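Restriction endonuclease EcoP15I, modification subunit (Escherichia coli, PDB 4ZCF) methylates adenine N6 on one strand of the DNA site 5'-CAGCAG-3' using S-adenosyl-L-methionine, and joins the Res subunit for DNA restriction. Local coordinates at residues L578-P583 against N606-Y611; D553-T558 against H572-R577; S64-L69 against F177-L182; H108-Y113 against A185-R190. All coordinates share one frame; numbering follows the deposited sequence.

Contact 1 of 4, residues L578-P583 against N606-Y611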
loop_
_atom_site.group_PDB
_atom_site.type_symbol
_atom_site.label_atom_id
_atom_site.label_comp_id
_atom_site.label_asym_id
_atom_site.label_seq_id
_atom_site.Cartn_x
_atom_site.Cartn_y
_atom_site.Cartn_z
ATOM N N LEU A 578 19.136 3.788 -32.579
ATOM C CA LEU A 578 19.741 2.971 -33.642
ATOM C C LEU A 578 20.978 2.219 -33.163
ATOM O O LEU A 578 21.907 2.823 -32.649
ATOM C CB LEU A 578 20.045 3.821 -34.884
ATOM C CG LEU A 578 20.737 3.122 -36.059
ATOM C CD1 LEU A 578 19.733 2.392 -36.964
ATOM C CD2 LEU A 578 21.540 4.117 -36.871
ATOM N N TYR A 579 20.997 0.896 -33.363
ATOM C CA TYR A 579 22.088 0.025 -32.921
ATOM C C TYR A 579 23.045 -0.409 -34.023
ATOM O O TYR A 579 22.626 -0.948 -35.047
ATOM C CB TYR A 579 21.532 -1.195 -32.157
ATOM C CG TYR A 579 20.723 -0.797 -30.947
ATOM C CD1 TYR A 579 19.394 -0.384 -31.075
ATOM C CD2 TYR A 579 21.295 -0.773 -29.680
ATOM C CE1 TYR A 579 18.652 0.018 -29.964
ATOM C CE2 TYR A 579 20.565 -0.365 -28.566
ATOM C CZ TYR A 579 19.247 0.034 -28.715
ATOM O OH TYR A 579 18.531 0.442 -27.624
ATOM N N LEU A 580 24.339 -0.193 -33.799
ATOM C CA LEU A 580 25.375 -0.624 -34.734
ATOM C C LEU A 580 26.308 -1.560 -33.979
ATOM O O LEU A 580 27.245 -1.107 -33.319
ATOM C CB LEU A 580 26.133 0.547 -35.400
ATOM C CG LEU A 580 25.358 1.766 -35.870
ATOM C CD1 LEU A 580 26.304 2.869 -36.277
ATOM C CD2 LEU A 580 24.412 1.439 -36.991
ATOM N N ILE A 581 25.995 -2.869 -34.027
ATOM C CA ILE A 581 26.732 -3.929 -33.345
ATOM C C ILE A 581 27.816 -4.540 -34.249
ATOM O O ILE A 581 28.944 -4.740 -33.800
ATOM C CB ILE A 581 25.789 -5.027 -32.741
ATOM C CG1 ILE A 581 24.479 -4.428 -32.149
ATOM C CG2 ILE A 581 26.547 -5.946 -31.758
ATOM C CD1 ILE A 581 23.658 -5.268 -31.132
ATOM N N ALA A 582 27.459 -4.863 -35.502
ATOM C CA ALA A 582 28.346 -5.510 -36.482
ATOM C C ALA A 582 29.658 -4.731 -36.762
ATOM O O ALA A 582 29.645 -3.493 -36.719
ATOM C CB ALA A 582 27.589 -5.746 -37.782
ATOM N N PRO A 583 30.806 -5.405 -37.049
ATOM C CA PRO A 583 32.008 -4.635 -37.399
ATOM C C PRO A 583 31.940 -4.221 -38.871
ATOM O O PRO A 583 30.966 -4.548 -39.563
ATOM C CB PRO A 583 33.164 -5.610 -37.114
ATOM C CG PRO A 583 32.547 -6.979 -37.098
ATOM C CD PRO A 583 31.047 -6.860 -37.171
ATOM N N ASN A 606 16.985 9.443 -32.801
ATOM C CA ASN A 606 17.466 10.565 -31.997
ATOM C C ASN A 606 18.636 10.154 -31.125
ATOM O O ASN A 606 19.224 10.982 -30.426
ATOM C CB ASN A 606 16.317 11.106 -31.134
ATOM C CG ASN A 606 15.491 10.032 -30.470
ATOM O OD1 ASN A 606 15.859 9.485 -29.425
ATOM N ND2 ASN A 606 14.367 9.685 -31.084
ATOM N N LYS A 607 18.984 8.878 -31.183
ATOM C CA LYS A 607 20.049 8.279 -30.393
ATOM C C LYS A 607 20.690 7.172 -31.244
ATOM O O LYS A 607 19.970 6.413 -31.907
ATOM C CB LYS A 607 19.431 7.705 -29.094
ATOM C CG LYS A 607 20.405 7.430 -27.962
ATOM C CD LYS A 607 19.678 6.692 -26.835
ATOM C CE LYS A 607 20.532 5.639 -26.173
ATOM N NZ LYS A 607 19.722 4.620 -25.475
ATOM N N VAL A 608 22.040 7.123 -31.276
ATOM C CA VAL A 608 22.814 6.107 -32.020
ATOM C C VAL A 608 23.720 5.379 -31.023
ATOM O O VAL A 608 24.534 6.017 -30.352
ATOM C CB VAL A 608 23.594 6.656 -33.258
ATOM C CG1 VAL A 608 24.234 5.524 -34.060
ATOM C CG2 VAL A 608 22.697 7.494 -34.160
ATOM N N VAL A 609 23.511 4.064 -30.871
ATOM C CA VAL A 609 24.264 3.191 -29.950
ATOM C C VAL A 609 25.121 2.199 -30.770
ATOM O O VAL A 609 24.590 1.480 -31.601
ATOM C CB VAL A 609 23.339 2.453 -28.926
ATOM C CG1 VAL A 609 24.138 1.824 -27.786
ATOM C CG2 VAL A 609 22.254 3.370 -28.384
ATOM N N PHE A 610 26.429 2.171 -30.541
ATOM C CA PHE A 610 27.306 1.255 -31.277
ATOM C C PHE A 610 28.194 0.425 -30.347
ATOM O O PHE A 610 28.568 0.884 -29.269
ATOM C CB PHE A 610 28.134 2.004 -32.354
ATOM C CG PHE A 610 29.180 2.942 -31.796
ATOM C CD1 PHE A 610 28.860 4.258 -31.477
ATOM C CD2 PHE A 610 30.473 2.498 -31.542
ATOM C CE1 PHE A 610 29.808 5.105 -30.898
ATOM C CE2 PHE A 610 31.424 3.355 -30.981
ATOM C CZ PHE A 610 31.080 4.649 -30.661
ATOM N N TYR A 611 28.525 -0.795 -30.767
ATOM C CA TYR A 611 29.385 -1.697 -30.003
ATOM C C TYR A 611 30.887 -1.335 -30.184
ATOM O O TYR A 611 31.466 -1.593 -31.242
ATOM C CB TYR A 611 29.075 -3.142 -30.424
ATOM C CG TYR A 611 29.846 -4.218 -29.705
ATOM C CD1 TYR A 611 30.085 -4.138 -28.338
ATOM C CD2 TYR A 611 30.248 -5.369 -30.366
ATOM C CE1 TYR A 611 30.782 -5.142 -27.664
ATOM C CE2 TYR A 611 30.967 -6.369 -29.710
ATOM C CZ TYR A 611 31.222 -6.257 -28.354
ATOM O OH TYR A 611 31.880 -7.265 -27.690
#

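Contact 2 of 4, residues D553-T558 against H572-R577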
loop_
_atom_site.group_PDB
_atom_site.type_symbol
_atom_site.label_atom_id
_atom_site.label_comp_id
_atom_site.label_asym_id
_atom_site.label_seq_id
_atom_site.Cartn_x
_atom_site.Cartn_y
_atom_site.Cartn_z
ATOM N N ASP A 553 17.921 0.012 -22.355
ATOM C CA ASP A 553 17.682 1.341 -22.917
ATOM C C ASP A 553 16.273 1.877 -22.679
ATOM O O ASP A 553 16.003 3.019 -23.042
ATOM C CB ASP A 553 18.088 1.413 -24.414
ATOM C CG ASP A 553 19.590 1.559 -24.662
ATOM O OD1 ASP A 553 20.226 2.391 -23.980
ATOM O OD2 ASP A 553 20.106 0.901 -25.582
ATOM N N GLY A 554 15.396 1.054 -22.092
ATOM C CA GLY A 554 14.039 1.446 -21.723
ATOM C C GLY A 554 12.902 1.041 -22.628
ATOM O O GLY A 554 11.768 1.484 -22.414
ATOM N N SER A 555 13.178 0.217 -23.648
ATOM C CA SER A 555 12.135 -0.222 -24.589
ATOM C C SER A 555 11.447 -1.501 -24.085
ATOM O O SER A 555 12.133 -2.445 -23.688
ATOM C CB SER A 555 12.700 -0.424 -26.001
ATOM O OG SER A 555 13.822 0.399 -26.287
ATOM N N LEU A 556 10.099 -1.533 -24.125
ATOM C CA LEU A 556 9.280 -2.684 -23.700
ATOM C C LEU A 556 9.562 -3.882 -24.595
ATOM O O LEU A 556 9.741 -3.691 -25.804
ATOM C CB LEU A 556 7.766 -2.375 -23.791
ATOM C CG LEU A 556 7.228 -1.065 -23.223
ATOM C CD1 LEU A 556 5.902 -0.702 -23.891
ATOM C CD2 LEU A 556 7.066 -1.130 -21.717
ATOM N N LEU A 557 9.538 -5.118 -24.033
ATOM C CA LEU A 557 9.768 -6.346 -24.821
ATOM C C LEU A 557 8.781 -6.560 -25.974
ATOM O O LEU A 557 9.016 -7.410 -26.825
ATOM C CB LEU A 557 9.898 -7.606 -23.939
ATOM C CG LEU A 557 11.023 -7.589 -22.898
ATOM C CD1 LEU A 557 10.936 -8.787 -21.963
ATOM C CD2 LEU A 557 12.392 -7.550 -23.560
ATOM N N THR A 558 7.720 -5.760 -26.030
ATOM C CA THR A 558 6.694 -5.824 -27.080
ATOM C C THR A 558 6.998 -4.887 -28.257
ATOM O O THR A 558 6.492 -5.126 -29.357
ATOM C CB THR A 558 5.276 -5.649 -26.494
ATOM O OG1 THR A 558 5.180 -4.397 -25.792
ATOM C CG2 THR A 558 4.870 -6.813 -25.604
ATOM N N HIS A 572 19.870 -1.875 -36.575
ATOM C CA HIS A 572 18.573 -2.142 -35.950
ATOM C C HIS A 572 18.034 -0.879 -35.322
ATOM O O HIS A 572 18.781 -0.154 -34.682
ATOM C CB HIS A 572 18.674 -3.265 -34.899
ATOM C CG HIS A 572 19.579 -4.389 -35.301
ATOM N ND1 HIS A 572 19.115 -5.459 -36.043
ATOM C CD2 HIS A 572 20.909 -4.547 -35.092
ATOM C CE1 HIS A 572 20.165 -6.236 -36.246
ATOM N NE2 HIS A 572 21.265 -5.729 -35.695
ATOM N N LEU A 573 16.741 -0.610 -35.524
ATOM C CA LEU A 573 16.045 0.551 -34.975
ATOM C C LEU A 573 14.994 0.062 -33.984
ATOM O O LEU A 573 14.259 -0.887 -34.290
ATOM C CB LEU A 573 15.395 1.383 -36.109
ATOM C CG LEU A 573 14.808 2.770 -35.740
ATOM C CD1 LEU A 573 15.898 3.763 -35.328
ATOM C CD2 LEU A 573 13.973 3.348 -36.876
ATOM N N CYS A 574 14.952 0.690 -32.788
ATOM C CA CYS A 574 14.002 0.369 -31.716
ATOM C C CYS A 574 13.751 1.542 -30.801
ATOM O O CYS A 574 14.623 1.878 -29.999
ATOM C CB CYS A 574 14.431 -0.858 -30.916
ATOM S SG CYS A 574 13.312 -1.273 -29.547
ATOM N N ASP A 575 12.528 2.106 -30.861
ATOM C CA ASP A 575 12.078 3.225 -30.035
ATOM C C ASP A 575 13.052 4.414 -30.102
ATOM O O ASP A 575 13.654 4.787 -29.090
ATOM C CB ASP A 575 11.778 2.763 -28.580
ATOM C CG ASP A 575 10.887 3.671 -27.733
ATOM O OD1 ASP A 575 10.134 4.490 -28.319
ATOM O OD2 ASP A 575 10.897 3.520 -26.486
ATOM N N GLY A 576 13.222 4.961 -31.310
ATOM C CA GLY A 576 14.085 6.109 -31.577
ATOM C C GLY A 576 15.586 5.885 -31.505
ATOM O O GLY A 576 16.344 6.765 -31.912
ATOM N N ARG A 577 16.045 4.735 -30.966
ATOM C CA ARG A 577 17.477 4.455 -30.884
ATOM C C ARG A 577 17.974 3.476 -31.954
ATOM O O ARG A 577 17.296 2.484 -32.242
ATOM C CB ARG A 577 17.969 4.130 -29.448
ATOM C CG ARG A 577 16.979 3.452 -28.517
ATOM C CD ARG A 577 16.717 4.240 -27.244
ATOM N NE ARG A 577 15.772 3.538 -26.365
ATOM C CZ ARG A 577 14.569 3.988 -26.008
ATOM N NH1 ARG A 577 14.134 5.166 -26.443
ATOM N NH2 ARG A 577 13.795 3.267 -25.209
#

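Contact 3 of 4, residues S64-L69 against F177-L182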
loop_
_atom_site.group_PDB
_atom_site.type_symbol
_atom_site.label_atom_id
_atom_site.label_comp_id
_atom_site.label_asym_id
_atom_site.label_seq_id
_atom_site.Cartn_x
_atom_site.Cartn_y
_atom_site.Cartn_z
ATOM N N SER A 64 18.809 -7.442 6.716
ATOM C CA SER A 64 19.943 -6.718 6.115
ATOM C C SER A 64 20.413 -7.400 4.840
ATOM O O SER A 64 20.819 -6.706 3.906
ATOM C CB SER A 64 21.096 -6.540 7.107
ATOM O OG SER A 64 21.410 -7.713 7.843
ATOM N N TYR A 65 20.333 -8.755 4.804
ATOM C CA TYR A 65 20.645 -9.625 3.667
ATOM C C TYR A 65 19.602 -9.443 2.550
ATOM O O TYR A 65 19.983 -9.400 1.376
ATOM C CB TYR A 65 20.712 -11.108 4.110
ATOM C CG TYR A 65 21.147 -12.074 3.021
ATOM C CD1 TYR A 65 22.492 -12.238 2.705
ATOM C CD2 TYR A 65 20.218 -12.855 2.341
ATOM C CE1 TYR A 65 22.899 -13.125 1.708
ATOM C CE2 TYR A 65 20.615 -13.767 1.362
ATOM C CZ TYR A 65 21.956 -13.891 1.040
ATOM O OH TYR A 65 22.363 -14.785 0.077
ATOM N N ALA A 66 18.298 -9.372 2.906
ATOM C CA ALA A 66 17.196 -9.147 1.950
ATOM C C ALA A 66 17.308 -7.752 1.319
ATOM O O ALA A 66 17.077 -7.612 0.125
ATOM C CB ALA A 66 15.851 -9.315 2.632
ATOM N N ARG A 67 17.715 -6.741 2.106
ATOM C CA ARG A 67 17.937 -5.365 1.627
ATOM C C ARG A 67 19.094 -5.290 0.582
ATOM O O ARG A 67 18.991 -4.574 -0.416
ATOM C CB ARG A 67 18.174 -4.400 2.805
ATOM C CG ARG A 67 16.878 -3.978 3.506
ATOM C CD ARG A 67 17.066 -2.837 4.499
ATOM N NE ARG A 67 17.499 -3.303 5.821
ATOM C CZ ARG A 67 18.744 -3.219 6.289
ATOM N NH1 ARG A 67 19.705 -2.672 5.550
ATOM N NH2 ARG A 67 19.037 -3.676 7.500
ATOM N N LEU A 68 20.165 -6.070 0.813
ATOM C CA LEU A 68 21.338 -6.207 -0.049
ATOM C C LEU A 68 20.930 -6.847 -1.385
ATOM O O LEU A 68 21.167 -6.259 -2.446
ATOM C CB LEU A 68 22.391 -7.077 0.668
ATOM C CG LEU A 68 23.673 -7.387 -0.103
ATOM C CD1 LEU A 68 24.408 -6.096 -0.540
ATOM C CD2 LEU A 68 24.558 -8.263 0.705
ATOM N N LEU A 69 20.283 -8.037 -1.308
ATOM C CA LEU A 69 19.735 -8.814 -2.424
ATOM C C LEU A 69 18.948 -7.983 -3.419
ATOM O O LEU A 69 18.970 -8.316 -4.599
ATOM C CB LEU A 69 18.822 -9.923 -1.879
ATOM C CG LEU A 69 19.291 -11.384 -1.981
ATOM C CD1 LEU A 69 20.770 -11.550 -1.593
ATOM C CD2 LEU A 69 18.396 -12.294 -1.142
ATOM N N PHE A 177 13.284 -14.433 1.692
ATOM C CA PHE A 177 12.919 -14.829 0.334
ATOM C C PHE A 177 11.984 -13.826 -0.366
ATOM O O PHE A 177 12.341 -13.381 -1.458
ATOM C CB PHE A 177 12.394 -16.278 0.292
ATOM C CG PHE A 177 11.759 -16.703 -1.021
ATOM C CD1 PHE A 177 12.514 -16.777 -2.187
ATOM C CD2 PHE A 177 10.413 -17.040 -1.084
ATOM C CE1 PHE A 177 11.927 -17.149 -3.393
ATOM C CE2 PHE A 177 9.825 -17.393 -2.290
ATOM C CZ PHE A 177 10.586 -17.448 -3.436
ATOM N N ILE A 178 10.821 -13.443 0.244
ATOM C CA ILE A 178 9.889 -12.501 -0.427
ATOM C C ILE A 178 10.289 -11.043 -0.482
ATOM O O ILE A 178 9.988 -10.407 -1.487
ATOM C CB ILE A 178 8.369 -12.662 -0.100
ATOM C CG1 ILE A 178 8.108 -12.713 1.402
ATOM C CG2 ILE A 178 7.728 -13.864 -0.825
ATOM C CD1 ILE A 178 8.002 -11.389 2.092
ATOM N N TYR A 179 10.855 -10.475 0.619
ATOM C CA TYR A 179 11.243 -9.058 0.693
ATOM C C TYR A 179 11.828 -8.456 -0.608
ATOM O O TYR A 179 11.262 -7.454 -1.084
ATOM C CB TYR A 179 12.157 -8.749 1.911
ATOM C CG TYR A 179 12.505 -7.273 2.044
ATOM C CD1 TYR A 179 13.492 -6.693 1.250
ATOM C CD2 TYR A 179 11.805 -6.444 2.920
ATOM C CE1 TYR A 179 13.745 -5.326 1.289
ATOM C CE2 TYR A 179 12.073 -5.076 2.989
ATOM C CZ TYR A 179 13.046 -4.523 2.170
ATOM O OH TYR A 179 13.330 -3.176 2.195
ATOM N N PRO A 180 12.965 -8.962 -1.186
ATOM C CA PRO A 180 13.532 -8.281 -2.356
ATOM C C PRO A 180 12.642 -8.350 -3.589
ATOM O O PRO A 180 12.682 -7.449 -4.435
ATOM C CB PRO A 180 14.868 -8.979 -2.541
ATOM C CG PRO A 180 14.664 -10.342 -1.984
ATOM C CD PRO A 180 13.815 -10.110 -0.788
ATOM N N ARG A 181 11.841 -9.413 -3.686
ATOM C CA ARG A 181 10.888 -9.632 -4.775
ATOM C C ARG A 181 9.740 -8.593 -4.751
ATOM O O ARG A 181 9.513 -7.899 -5.754
ATOM C CB ARG A 181 10.404 -11.082 -4.743
ATOM C CG ARG A 181 11.515 -12.037 -5.193
ATOM C CD ARG A 181 11.391 -13.422 -4.629
ATOM N NE ARG A 181 12.400 -14.319 -5.199
ATOM C CZ ARG A 181 13.651 -14.426 -4.759
ATOM N NH1 ARG A 181 14.063 -13.709 -3.711
ATOM N NH2 ARG A 181 14.506 -15.234 -5.370
ATOM N N LEU A 182 9.129 -8.393 -3.560
ATOM C CA LEU A 182 8.079 -7.401 -3.304
ATOM C C LEU A 182 8.637 -5.999 -3.415
ATOM O O LEU A 182 7.939 -5.103 -3.893
ATOM C CB LEU A 182 7.514 -7.604 -1.896
ATOM C CG LEU A 182 6.693 -8.886 -1.618
ATOM C CD1 LEU A 182 6.093 -8.811 -0.256
ATOM C CD2 LEU A 182 5.567 -9.107 -2.670
#

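Contact 4 of 4, residues H108-Y113 against A185-R190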
loop_
_atom_site.group_PDB
_atom_site.type_symbol
_atom_site.label_atom_id
_atom_site.label_comp_id
_atom_site.label_asym_id
_atom_site.label_seq_id
_atom_site.Cartn_x
_atom_site.Cartn_y
_atom_site.Cartn_z
ATOM N N HIS A 108 15.737 -6.707 -14.400
ATOM C CA HIS A 108 15.919 -6.338 -15.821
ATOM C C HIS A 108 14.728 -5.485 -16.350
ATOM O O HIS A 108 14.862 -4.773 -17.366
ATOM C CB HIS A 108 16.075 -7.591 -16.711
ATOM C CG HIS A 108 17.413 -8.270 -16.644
ATOM N ND1 HIS A 108 18.480 -7.824 -17.377
ATOM C CD2 HIS A 108 17.782 -9.391 -15.982
ATOM C CE1 HIS A 108 19.476 -8.642 -17.097
ATOM N NE2 HIS A 108 19.105 -9.592 -16.252
ATOM N N MET A 109 13.551 -5.588 -15.690
ATOM C CA MET A 109 12.332 -4.892 -16.146
ATOM C C MET A 109 12.253 -3.430 -15.738
ATOM O O MET A 109 11.573 -2.653 -16.400
ATOM C CB MET A 109 11.073 -5.636 -15.696
ATOM C CG MET A 109 11.018 -7.071 -16.192
ATOM S SD MET A 109 9.567 -8.011 -15.655
ATOM C CE MET A 109 8.223 -6.982 -16.341
ATOM N N VAL A 110 12.956 -3.062 -14.662
ATOM C CA VAL A 110 12.980 -1.734 -14.044
ATOM C C VAL A 110 13.142 -0.561 -15.004
ATOM O O VAL A 110 12.340 0.376 -14.951
ATOM C CB VAL A 110 13.916 -1.694 -12.814
ATOM C CG1 VAL A 110 14.034 -0.284 -12.253
ATOM C CG2 VAL A 110 13.426 -2.655 -11.731
ATOM N N ASN A 111 14.136 -0.622 -15.915
ATOM C CA ASN A 111 14.346 0.465 -16.879
ATOM C C ASN A 111 13.225 0.630 -17.856
ATOM O O ASN A 111 13.009 1.748 -18.319
ATOM C CB ASN A 111 15.657 0.308 -17.635
ATOM C CG ASN A 111 16.889 0.339 -16.770
ATOM O OD1 ASN A 111 16.836 0.465 -15.538
ATOM N ND2 ASN A 111 18.037 0.210 -17.416
ATOM N N ALA A 112 12.507 -0.463 -18.188
ATOM C CA ALA A 112 11.426 -0.398 -19.181
ATOM C C ALA A 112 10.007 -0.417 -18.606
ATOM O O ALA A 112 9.129 0.236 -19.167
ATOM C CB ALA A 112 11.604 -1.503 -20.232
ATOM N N TYR A 113 9.801 -1.157 -17.490
ATOM C CA TYR A 113 8.522 -1.435 -16.832
ATOM C C TYR A 113 8.191 -0.697 -15.560
ATOM O O TYR A 113 7.097 -0.886 -15.027
ATOM C CB TYR A 113 8.294 -2.952 -16.687
ATOM C CG TYR A 113 8.184 -3.619 -18.040
ATOM C CD1 TYR A 113 6.967 -3.692 -18.703
ATOM C CD2 TYR A 113 9.324 -4.065 -18.714
ATOM C CE1 TYR A 113 6.871 -4.262 -19.970
ATOM C CE2 TYR A 113 9.244 -4.594 -19.994
ATOM C CZ TYR A 113 8.016 -4.710 -20.612
ATOM O OH TYR A 113 7.929 -5.289 -21.853
ATOM N N ALA A 185 9.201 -5.424 -7.257
ATOM C CA ALA A 185 7.875 -5.415 -7.873
ATOM C C ALA A 185 7.194 -4.081 -7.663
ATOM O O ALA A 185 6.625 -3.573 -8.629
ATOM C CB ALA A 185 7.011 -6.542 -7.328
ATOM N N ARG A 186 7.305 -3.469 -6.440
ATOM C CA ARG A 186 6.678 -2.158 -6.140
ATOM C C ARG A 186 7.053 -1.071 -7.170
ATOM O O ARG A 186 6.207 -0.264 -7.566
ATOM C CB ARG A 186 7.013 -1.697 -4.705
ATOM C CG ARG A 186 6.262 -0.443 -4.239
ATOM C CD ARG A 186 6.910 0.113 -2.994
ATOM N NE ARG A 186 6.209 1.269 -2.444
ATOM C CZ ARG A 186 6.469 2.529 -2.774
ATOM N NH1 ARG A 186 7.387 2.807 -3.694
ATOM N NH2 ARG A 186 5.794 3.524 -2.210
ATOM N N GLU A 187 8.313 -1.097 -7.620
ATOM C CA GLU A 187 8.902 -0.202 -8.592
ATOM C C GLU A 187 8.211 -0.278 -9.949
ATOM O O GLU A 187 8.103 0.744 -10.627
ATOM C CB GLU A 187 10.391 -0.520 -8.747
ATOM C CG GLU A 187 11.175 -0.602 -7.430
ATOM C CD GLU A 187 12.689 -0.523 -7.514
ATOM O OE1 GLU A 187 13.210 -0.089 -8.567
ATOM O OE2 GLU A 187 13.358 -0.847 -6.504
ATOM N N LEU A 188 7.707 -1.475 -10.336
ATOM C CA LEU A 188 7.058 -1.713 -11.634
ATOM C C LEU A 188 5.623 -1.265 -11.697
ATOM O O LEU A 188 5.069 -1.071 -12.789
ATOM C CB LEU A 188 7.158 -3.191 -12.024
ATOM C CG LEU A 188 8.569 -3.836 -12.083
ATOM C CD1 LEU A 188 8.468 -5.218 -12.687
ATOM C CD2 LEU A 188 9.580 -2.962 -12.882
ATOM N N MET A 189 5.032 -1.060 -10.508
ATOM C CA MET A 189 3.651 -0.671 -10.316
ATOM C C MET A 189 3.388 0.752 -10.651
ATOM O O MET A 189 4.019 1.652 -10.103
ATOM C CB MET A 189 3.240 -0.925 -8.868
ATOM C CG MET A 189 3.086 -2.382 -8.531
ATOM S SD MET A 189 2.787 -2.712 -6.780
ATOM C CE MET A 189 1.206 -1.983 -6.625
ATOM N N ARG A 190 2.358 0.971 -11.471
ATOM C CA ARG A 190 1.794 2.281 -11.802
ATOM C C ARG A 190 1.272 2.859 -10.461
ATOM O O ARG A 190 0.900 2.086 -9.562
ATOM C CB ARG A 190 0.595 2.053 -12.721
ATOM C CG ARG A 190 0.750 2.506 -14.160
ATOM C CD ARG A 190 -0.289 1.850 -15.079
ATOM N NE ARG A 190 -1.643 2.368 -14.870
ATOM C CZ ARG A 190 -2.674 2.178 -15.700
ATOM N NH1 ARG A 190 -2.521 1.461 -16.813
ATOM N NH2 ARG A 190 -3.867 2.701 -15.423
#

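Contact 1 of 4, residues L578-P583 against N606-Y611
The Y611 ring meets the carbonyl oxygen of I581 at its edge, in plane, 3.7 Å from CD2. The same carbon touches I581 CG2 as the two side chains cross obliquely. The Y579 ring leans obliquely against V609, its CD2 3.9 Å from V609 CB, with both side chains on one face of the sheet and pointing the same way. F610 CB rests 3.9 Å from L580 CB, while the crowded first torsion (chi1 68°) leads the ring off toward F615 and strand 639-643. On the face that carries L578, L580, V608 and F610, L578 CD2 lies beside V608 CG1, and L580 CD1 crosses obliquely to the same methyl at 4.0 Å.

Four backbone hydrogen bonds fasten the strands in parallel register. L578 N gives to K607 O, and L578 O accepts from V609 N at 2.7 Å, almost along its C=O axis. L580 then repeats the pattern: its N reaches V609 O in the carbonyl plane, whereas Y611 N approaches L580 O from above the plane, at 2.9 Å. Helix 539-552 packs on Y579 and Y611, and the polar ends of Y579 and K607 both turn to D553. Strand 577-580 is the central strand of the five in the C-terminal domain's mixed sheet, 607-611 lies between it and 639-643, and with helix 587-598 the first two form a beta-alpha-beta unit.

Contact 2 of 4, residues D553-T558 against H572-R577
This is a small, largely buried packing contact between a helix end and a hairpin tip in the C-terminal domain. Helix 539-552 is closed by a Schellman motif, with G554 at positive phi (100°), and the chain then runs on through S555. Facing it, C574-R577 is a type I' beta turn joining strands 569-574 and 577-580; C574 N donates to R577 O at 3.0 Å, while the return bond from R577 N is weak.

The R577 side chain, bent at chi2, lays its guanidinium along the helix end. The backbone of G554, which brings no side chain, lies at the guanidinium edge, its O and the S555 N in plane. D575 CB sits over one guanidinium face, and D575 OD2 and R577 NH2 form a salt bridge (3.2 Å) whose hydrogen bond is weak. R577 NH1 has a further partner, E134 of the restriction endonuclease EcoP15I chain, so this corner also meets another subunit. D553 O is 3.1 Å from R577 NH2, at an angle too poor for a hydrogen bond.

S555 fills the middle of the contact. Its OG is tied back to C550 O in the last helical turn, and its CB rests 3.7 Å from C574 SG.

Contact 3 of 4, residues S64-L69 against F177-L182
A66 CB is the centre of this helix-helix contact, meeting Y179 and P180. It lies 3.8 Å from Y179 CD1, oblique to the ring, and Y179 CB is equally near. On its other flank P180 CD stands 4.1 Å from A66 CB. The pyrrolidine ring goes on along the opposing helix, its CB resting against A66 O and, one turn further, 4.1 Å from L69 CB. R67 adds only its aliphatic part: CG passes obliquely by the phenol end of Y179, 3.9 Å from OH, before the chain bends at chi3 and carries the guanidinium to lie nearly perpendicular to the ring.

Y179 holds CG anti to the backbone N (chi1 -177°), which sends its ring across to helix 63-71, with P180 CD in plane at the ring edge. Helix 171-188 is kinked here, since P180 N has no hydrogen to give and R181 N also lacks its bond to the preceding turn. R181 is gripped by D101 and N102, and its NH1 gives a weak hydrogen bond to F177 O.

The small A66 and the compact proline lie where the axes of 64-69 and 177-182 come to 8.2 Å, crossing at -35°. Helix 204-215 packs on Y179 and I178, while helix 143-150 packs on Y65 and L68, the latter pointing away from 177-182, and helix 154-164 on S64 and Y65.

Contact 4 of 4, residues H108-Y113 against A185-R190
L188, near the end of helix 171-188, is the bump of this contact, and the last turn or so of helix 102-113 forms the hollow. With CG anti to its carbonyl carbon and chi2 at -171°, its forked tip is carried into a dip lined by M109, V110 and Y113. CD1 settles 4.0 Å from M109 CB, with M109 CE close by. CD2 lies 3.8 Å from V110 CA and also touches V110 CG2 and Y113 CB. L188 crosses both M109 and V110 at about a right angle, its two methyls dividing between them.

M109 bends at chi3, so that CE curls back over one face of the Y113 ring, 3.7 Å above its plane, linking two walls of the hollow. At the rim V110 CG1 meets E187 OE1 at 3.8 Å, and that oxygen also has a long, weak ion pair with R145 of the restriction endonuclease EcoP15I chain. On the backbone side, L188 CA points a weak C-H contact at Y113 O.

Past the hollow, L188 also packs on V117 and bonds through its backbone to K116 and V117. Two helices converging on the start of parallel strand 117-122 suit the Rossmann-like, alternating beta-alpha core of the methyltransferase domain.

Contacts 1 and 2 reach one sheet through neighbouring strands, centres 12 Å apart, and meet at D553: its OD2 is 2.6 Å from Y579 OH, a probable hydrogen bond, and its OD1 forms a salt bridge with K607 NZ. Contact 2 reaches contact 4 through the 553-558 loop, where L557 N lies 2.7 Å from Y113 OH, probably hydrogen-bonded, so the C-terminal domain packs on the methyltransferase core. Contacts 3 and 4 both use helix 171-188, centres 16 Å apart. The Y179 side chain is about 8 Å from a manganese ion, and F177 touches P125 in the predicted S-adenosylmethionine-binding region. Nearest atoms lie about 17 Å from DNA in contact 4 and 39 Å in contact 1.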